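Local coordinates for protein O-ureido-L-serine synthase (Streptomyces lavendulae, PDB 3X44) that uses pyridoxal 5'-phosphate to join hydroxyurea to O-acetyl-L-serine, giving O-ureido-L-serine for D-cycloserine biosynthesis, and also makes L-cysteine from sulfide, at residues P146-P149 and S150-E154; T181-G184 and V185-L189. The protein carries 1 engineered substitution. All coordinates share one frame; numbering follows the deposited sequence.

Contact 1: residues P146-P149 and S150-E154; sequences PANP and SYHRE
Asn148 and His152 meet one turn apart at the start of helix 147-164. The amide oxygen of Asn148 lies in the plane of the imidazole, at its edge, with Asn148 OD1 3.5 Å from His152 CD2. The two flat groups are turned 56° against each other. One water ties them: it donates to Asn148 OD1 and is 2.8 Å from His152 NE2. The side-chain amide of Asn148 swings beside its own carbonyl carbon (chi1 171°), which carries it to the ring. Its ND2 is held by Thr178 OG1 and Gln142 O, so the amide cannot easily flip. His152 ND1 bonds to Thr156 OG1, so both ring nitrogens have partners.

The backbone is tightest around Pro149. Pro149 O accepts from Arg153 N at 3.0 Å, in the carbonyl plane, and more weakly from His152 N. The oxygen is thus shared between an i+4 and a weak i+3 donor. Before it, Ser150 N reaches Pro146 O at 3.1 Å, forming the first firm bond across this junction. Tyr151 N makes only a weak bond to Asn148 O.

The solvent side is looser. Pro146 is exposed, and its ring takes little part while its carbonyl does the bonding. Ser150 is partly exposed, and its OG makes a weak bond of 3.3 Å to Ala147 O, which also accepts from Ser49 OG. Arg153 is partly exposed too. Its extended chain runs back past Pro149, bringing one guanidinium face over Pro149 C, while NE bonds to Gln187 OE1. Pro149 has no N-H, and its polar part in the contact is its carbonyl oxygen. Water at NE2 and a threonine at ND1 probably restrain the rotation of the imidazole beside the cofactor pocket.

Contact 2: residues T181-G184 and V185-L189; sequences TLTG and VGQML. With PUS ((E)-O-(carbamoylamino)-N-({3-hydroxy-2-methyl-5-[(phosphonooxy)methyl]pyridin-4-yl}methylidene)-L-serine), chain C.
Thr181 grips the phosphate of the bound PUS twice through one oxygen. Its backbone N donates to PUS O2P at 3.1 Å, and its hydroxyl OG1 donates to the same atom at 3.0 Å. The hydroxyl can do this because chi1 of -69° sets OG1 beside the backbone N. The methyl CG2 turns the other way and lies 4.4 Å from Val185 CG2. The helix dipole of 180-192 probably adds to the pull on the phosphate.

Thr181 sits in the first turn of that helix. The glycine- and threonine-rich segment 177-181 binds the phosphate and runs into the start of helix 180-192. Strand 171-174, this helix and strand 197-203 form a beta-alpha-beta unit of the PLP-dependent fold.

Behind Thr181, regular helix bonds hold the turn. Val185 N donates to Thr181 O at 3.0 Å, with an N-H...O angle of 163°. Gly186 N bonds to Leu182 O at 2.9 Å, from well above the carbonyl plane. Gly186 has no side chain to crowd that oxygen.

Farther out, Thr183 and Gln187 lie side by side and point the same way. Thr183 CG2 is 3.7 Å from Gln187 NE2. Thr183 OG1 bonds to Thr179 O and Asp232 N. The Gln187 amide is fixed at both ends: NE2 bonds to Asp232 OD2, and Arg153 accounts for OE1.

How the contacts relate
Contacts 1 and 2 are the opening turns of two neighbouring helices, 147-164 and 180-192, with centres about 9 Å apart. They touch at several points. The bond from Arg153 NE to Gln187 OE1, 2.6 Å long, joins them, and Arg153 CG packs on Gly184 O at 3.2 Å. Nearer the ligand, His152 CE1 lies 3.2 Å from Thr181 OG1, the hydroxyl that binds the phosphate. Contact 2 therefore holds the cofactor directly, while contact 1 lies alongside, with the His152 side chain about 4 Å from PUS (nearest atoms). Thr178, which Asn148 contacts, itself bonds to PUS. Ala43, the engineered replacement for the cofactor-bearing lysine, lies about 8 Å from His152, side chain to side chain.

Contact 1: residues P146-P149 and S150-E154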
loop_
_atom_site.group_PDB
_atom_site.type_symbol
_atom_site.label_atom_id
_atom_site.label_comp_id
_atom_site.label_asym_id
_atom_site.label_seq_id
_atom_site.Cartn_x
_atom_site.Cartn_y
_atom_site.Cartn_z
ATOM N N PRO A 146 12.110 -25.768 -7.463
ATOM C CA PRO A 146 12.650 -24.457 -7.836
ATOM C C PRO A 146 11.638 -23.340 -7.583
ATOM O O PRO A 146 12.016 -22.190 -7.369
ATOM C CB PRO A 146 12.970 -24.608 -9.320
ATOM C CG PRO A 146 13.137 -26.078 -9.525
ATOM C CD PRO A 146 12.156 -26.716 -8.593
ATOM N N ALA A 147 10.354 -23.688 -7.611
ATOM C CA ALA A 147 9.282 -22.720 -7.380
ATOM C C ALA A 147 9.329 -22.143 -5.964
ATOM O O ALA A 147 8.685 -21.141 -5.671
ATOM C CB ALA A 147 7.926 -23.380 -7.626
ATOM N N ASN A 148 10.091 -22.785 -5.092
ATOM C CA ASN A 148 10.228 -22.352 -3.708
ATOM C C ASN A 148 11.132 -21.113 -3.661
ATOM O O ASN A 148 10.647 -20.004 -3.445
ATOM C CB ASN A 148 10.782 -23.521 -2.875
ATOM C CG ASN A 148 11.166 -23.127 -1.457
ATOM O OD1 ASN A 148 11.041 -21.968 -1.045
ATOM N ND2 ASN A 148 11.640 -24.107 -0.696
ATOM N N PRO A 149 12.448 -21.279 -3.899
ATOM C CA PRO A 149 13.349 -20.121 -3.864
ATOM C C PRO A 149 12.983 -19.015 -4.860
ATOM O O PRO A 149 13.260 -17.838 -4.624
ATOM C CB PRO A 149 14.732 -20.727 -4.163
ATOM C CG PRO A 149 14.445 -22.019 -4.842
ATOM C CD PRO A 149 13.178 -22.520 -4.219
ATOM N N SER A 150 12.357 -19.392 -5.972
ATOM C CA SER A 150 11.984 -18.416 -6.985
ATOM C C SER A 150 10.954 -17.409 -6.484
ATOM O O SER A 150 11.042 -16.229 -6.801
ATOM C CB SER A 150 11.461 -19.120 -8.244
ATOM O OG SER A 150 10.070 -19.366 -8.148
ATOM N N TYR A 151 9.978 -17.850 -5.701
ATOM C CA TYR A 151 8.995 -16.892 -5.203
ATOM C C TYR A 151 9.666 -15.950 -4.213
ATOM O O TYR A 151 9.206 -14.837 -4.009
ATOM C CB TYR A 151 7.817 -17.598 -4.533
ATOM C CG TYR A 151 6.547 -16.764 -4.523
ATOM C CD1 TYR A 151 5.735 -16.670 -5.657
ATOM C CD2 TYR A 151 6.154 -16.082 -3.371
ATOM C CE1 TYR A 151 4.546 -15.908 -5.633
ATOM C CE2 TYR A 151 4.984 -15.330 -3.343
ATOM C CZ TYR A 151 4.184 -15.245 -4.465
ATOM O OH TYR A 151 3.020 -14.507 -4.397
ATOM N N HIS A 152 10.759 -16.397 -3.601
ATOM C CA HIS A 152 11.480 -15.556 -2.644
ATOM C C HIS A 152 12.328 -14.520 -3.363
ATOM O O HIS A 152 12.525 -13.413 -2.861
ATOM C CB HIS A 152 12.364 -16.408 -1.735
ATOM C CG HIS A 152 11.587 -17.189 -0.724
ATOM N ND1 HIS A 152 10.928 -16.591 0.331
ATOM C CD2 HIS A 152 11.336 -18.514 -0.625
ATOM C CE1 HIS A 152 10.306 -17.517 1.037
ATOM N NE2 HIS A 152 10.537 -18.691 0.478
ATOM N N ARG A 153 12.835 -14.880 -4.539
ATOM C CA ARG A 153 13.635 -13.941 -5.312
ATOM C C ARG A 153 12.719 -12.824 -5.800
ATOM O O ARG A 153 13.093 -11.656 -5.833
ATOM C CB ARG A 153 14.233 -14.620 -6.546
ATOM C CG ARG A 153 15.333 -15.616 -6.287
ATOM C CD ARG A 153 15.883 -16.116 -7.622
ATOM N NE ARG A 153 16.620 -17.368 -7.484
ATOM C CZ ARG A 153 16.117 -18.566 -7.764
ATOM N NH1 ARG A 153 14.868 -18.678 -8.199
ATOM N NH2 ARG A 153 16.863 -19.653 -7.612
ATOM N N GLU A 154 11.505 -13.202 -6.177
ATOM C CA GLU A 154 10.561 -12.247 -6.739
ATOM C C GLU A 154 9.723 -11.431 -5.767
ATOM O O GLU A 154 9.287 -10.333 -6.113
ATOM C CB GLU A 154 9.647 -12.967 -7.740
ATOM C CG GLU A 154 10.407 -13.574 -8.912
ATOM C CD GLU A 154 9.693 -14.748 -9.556
ATOM O OE1 GLU A 154 8.510 -14.605 -9.919
ATOM O OE2 GLU A 154 10.322 -15.814 -9.710
HETATM O O HOH W 1 10.555 -21.230 1.744
#

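Contact 2: residues T181-G184 and V185-L189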
loop_
_atom_site.group_PDB
_atom_site.type_symbol
_atom_site.label_atom_id
_atom_site.label_comp_id
_atom_site.label_asym_id
_atom_site.label_seq_id
_atom_site.Cartn_x
_atom_site.Cartn_y
_atom_site.Cartn_z
ATOM N N THR A 181 14.226 -19.588 1.473
ATOM C CA THR A 181 14.287 -18.176 1.833
ATOM C C THR A 181 15.710 -17.679 1.670
ATOM O O THR A 181 15.955 -16.683 1.014
ATOM C CB THR A 181 13.834 -17.948 3.295
ATOM O OG1 THR A 181 12.428 -18.195 3.403
ATOM C CG2 THR A 181 14.108 -16.521 3.728
ATOM N N LEU A 182 16.642 -18.399 2.280
ATOM C CA LEU A 182 18.059 -18.057 2.221
ATOM C C LEU A 182 18.623 -18.044 0.803
ATOM O O LEU A 182 19.434 -17.186 0.459
ATOM C CB LEU A 182 18.848 -19.043 3.078
ATOM C CG LEU A 182 20.356 -19.096 2.864
ATOM C CD1 LEU A 182 20.977 -17.838 3.436
ATOM C CD2 LEU A 182 20.928 -20.355 3.538
ATOM N N THR A 183 18.203 -18.996 -0.021
ATOM C CA THR A 183 18.701 -19.056 -1.392
ATOM C C THR A 183 18.076 -17.988 -2.287
ATOM O O THR A 183 18.785 -17.290 -3.019
ATOM C CB THR A 183 18.463 -20.453 -2.002
ATOM O OG1 THR A 183 19.232 -21.418 -1.276
ATOM C CG2 THR A 183 18.893 -20.479 -3.474
ATOM N N GLY A 184 16.753 -17.852 -2.217
ATOM C CA GLY A 184 16.060 -16.861 -3.029
ATOM C C GLY A 184 16.481 -15.436 -2.715
ATOM O O GLY A 184 16.803 -14.656 -3.619
ATOM N N VAL A 185 16.483 -15.084 -1.433
ATOM C CA VAL A 185 16.880 -13.739 -1.044
ATOM C C VAL A 185 18.389 -13.555 -1.211
ATOM O O VAL A 185 18.847 -12.531 -1.719
ATOM C CB VAL A 185 16.494 -13.437 0.412
ATOM C CG1 VAL A 185 16.947 -12.028 0.781
ATOM C CG2 VAL A 185 14.987 -13.548 0.586
ATOM N N GLY A 186 19.150 -14.562 -0.793
ATOM C CA GLY A 186 20.597 -14.493 -0.892
ATOM C C GLY A 186 21.104 -14.230 -2.296
ATOM O O GLY A 186 22.076 -13.494 -2.489
ATOM N N GLN A 187 20.436 -14.826 -3.281
ATOM C CA GLN A 187 20.829 -14.681 -4.677
ATOM C C GLN A 187 20.529 -13.308 -5.271
ATOM O O GLN A 187 21.280 -12.818 -6.121
ATOM C CB GLN A 187 20.162 -15.768 -5.513
ATOM C CG GLN A 187 20.858 -17.114 -5.407
ATOM C CD GLN A 187 20.161 -18.194 -6.193
ATOM O OE1 GLN A 187 19.005 -18.044 -6.589
ATOM N NE2 GLN A 187 20.859 -19.296 -6.427
ATOM N N MET A 188 19.438 -12.687 -4.831
ATOM C CA MET A 188 19.075 -11.369 -5.331
ATOM C C MET A 188 19.963 -10.337 -4.639
ATOM O O MET A 188 20.352 -9.333 -5.239
ATOM C CB MET A 188 17.594 -11.084 -5.060
ATOM C CG MET A 188 16.644 -12.014 -5.819
ATOM S SD MET A 188 17.136 -12.353 -7.540
ATOM C CE MET A 188 16.692 -10.832 -8.301
ATOM N N LEU A 189 20.287 -10.603 -3.377
ATOM C CA LEU A 189 21.153 -9.724 -2.614
ATOM C C LEU A 189 22.532 -9.718 -3.265
ATOM O O LEU A 189 23.206 -8.687 -3.297
ATOM C CB LEU A 189 21.287 -10.219 -1.175
ATOM C CG LEU A 189 20.139 -9.919 -0.214
ATOM C CD1 LEU A 189 20.373 -10.656 1.094
ATOM C CD2 LEU A 189 20.031 -8.419 0.013
HETATM N N PUS C . 9.179 -24.653 7.336
HETATM C CA PUS C . 8.974 -25.734 6.289
HETATM C CB PUS C . 10.214 -26.694 6.201
HETATM O OG PUS C . 10.452 -27.347 7.528
HETATM N ND PUS C . 11.006 -28.672 7.364
HETATM C CE PUS C . 12.186 -28.980 7.947
HETATM N NZ2 PUS C . 13.027 -28.002 8.330
HETATM O OZ1 PUS C . 12.485 -30.118 8.122
HETATM C C PUS C . 7.715 -26.548 6.658
HETATM O O PUS C . 6.888 -26.060 7.377
HETATM O OT PUS C . 7.562 -27.666 6.226
HETATM C C2 PUS C . 9.902 -21.603 10.491
HETATM C C3 PUS C . 9.535 -22.542 9.416
HETATM C C4 PUS C . 10.465 -22.738 8.298
HETATM C C5 PUS C . 11.716 -21.970 8.277
HETATM C C6 PUS C . 11.988 -21.048 9.390
HETATM C C2A PUS C . 8.994 -21.408 11.672
HETATM C C4A PUS C . 10.232 -23.823 7.269
HETATM C C5A PUS C . 12.720 -22.118 7.144
HETATM N N1 PUS C . 11.094 -20.911 10.429
HETATM O O3 PUS C . 8.337 -23.159 9.435
HETATM O O1P PUS C . 12.178 -23.336 4.400
HETATM O O2P PUS C . 12.536 -21.151 3.573
HETATM O O3P PUS C . 14.246 -22.236 4.818
HETATM O O4P PUS C . 12.225 -21.471 5.924
HETATM P P PUS C . 12.800 -22.056 4.678
#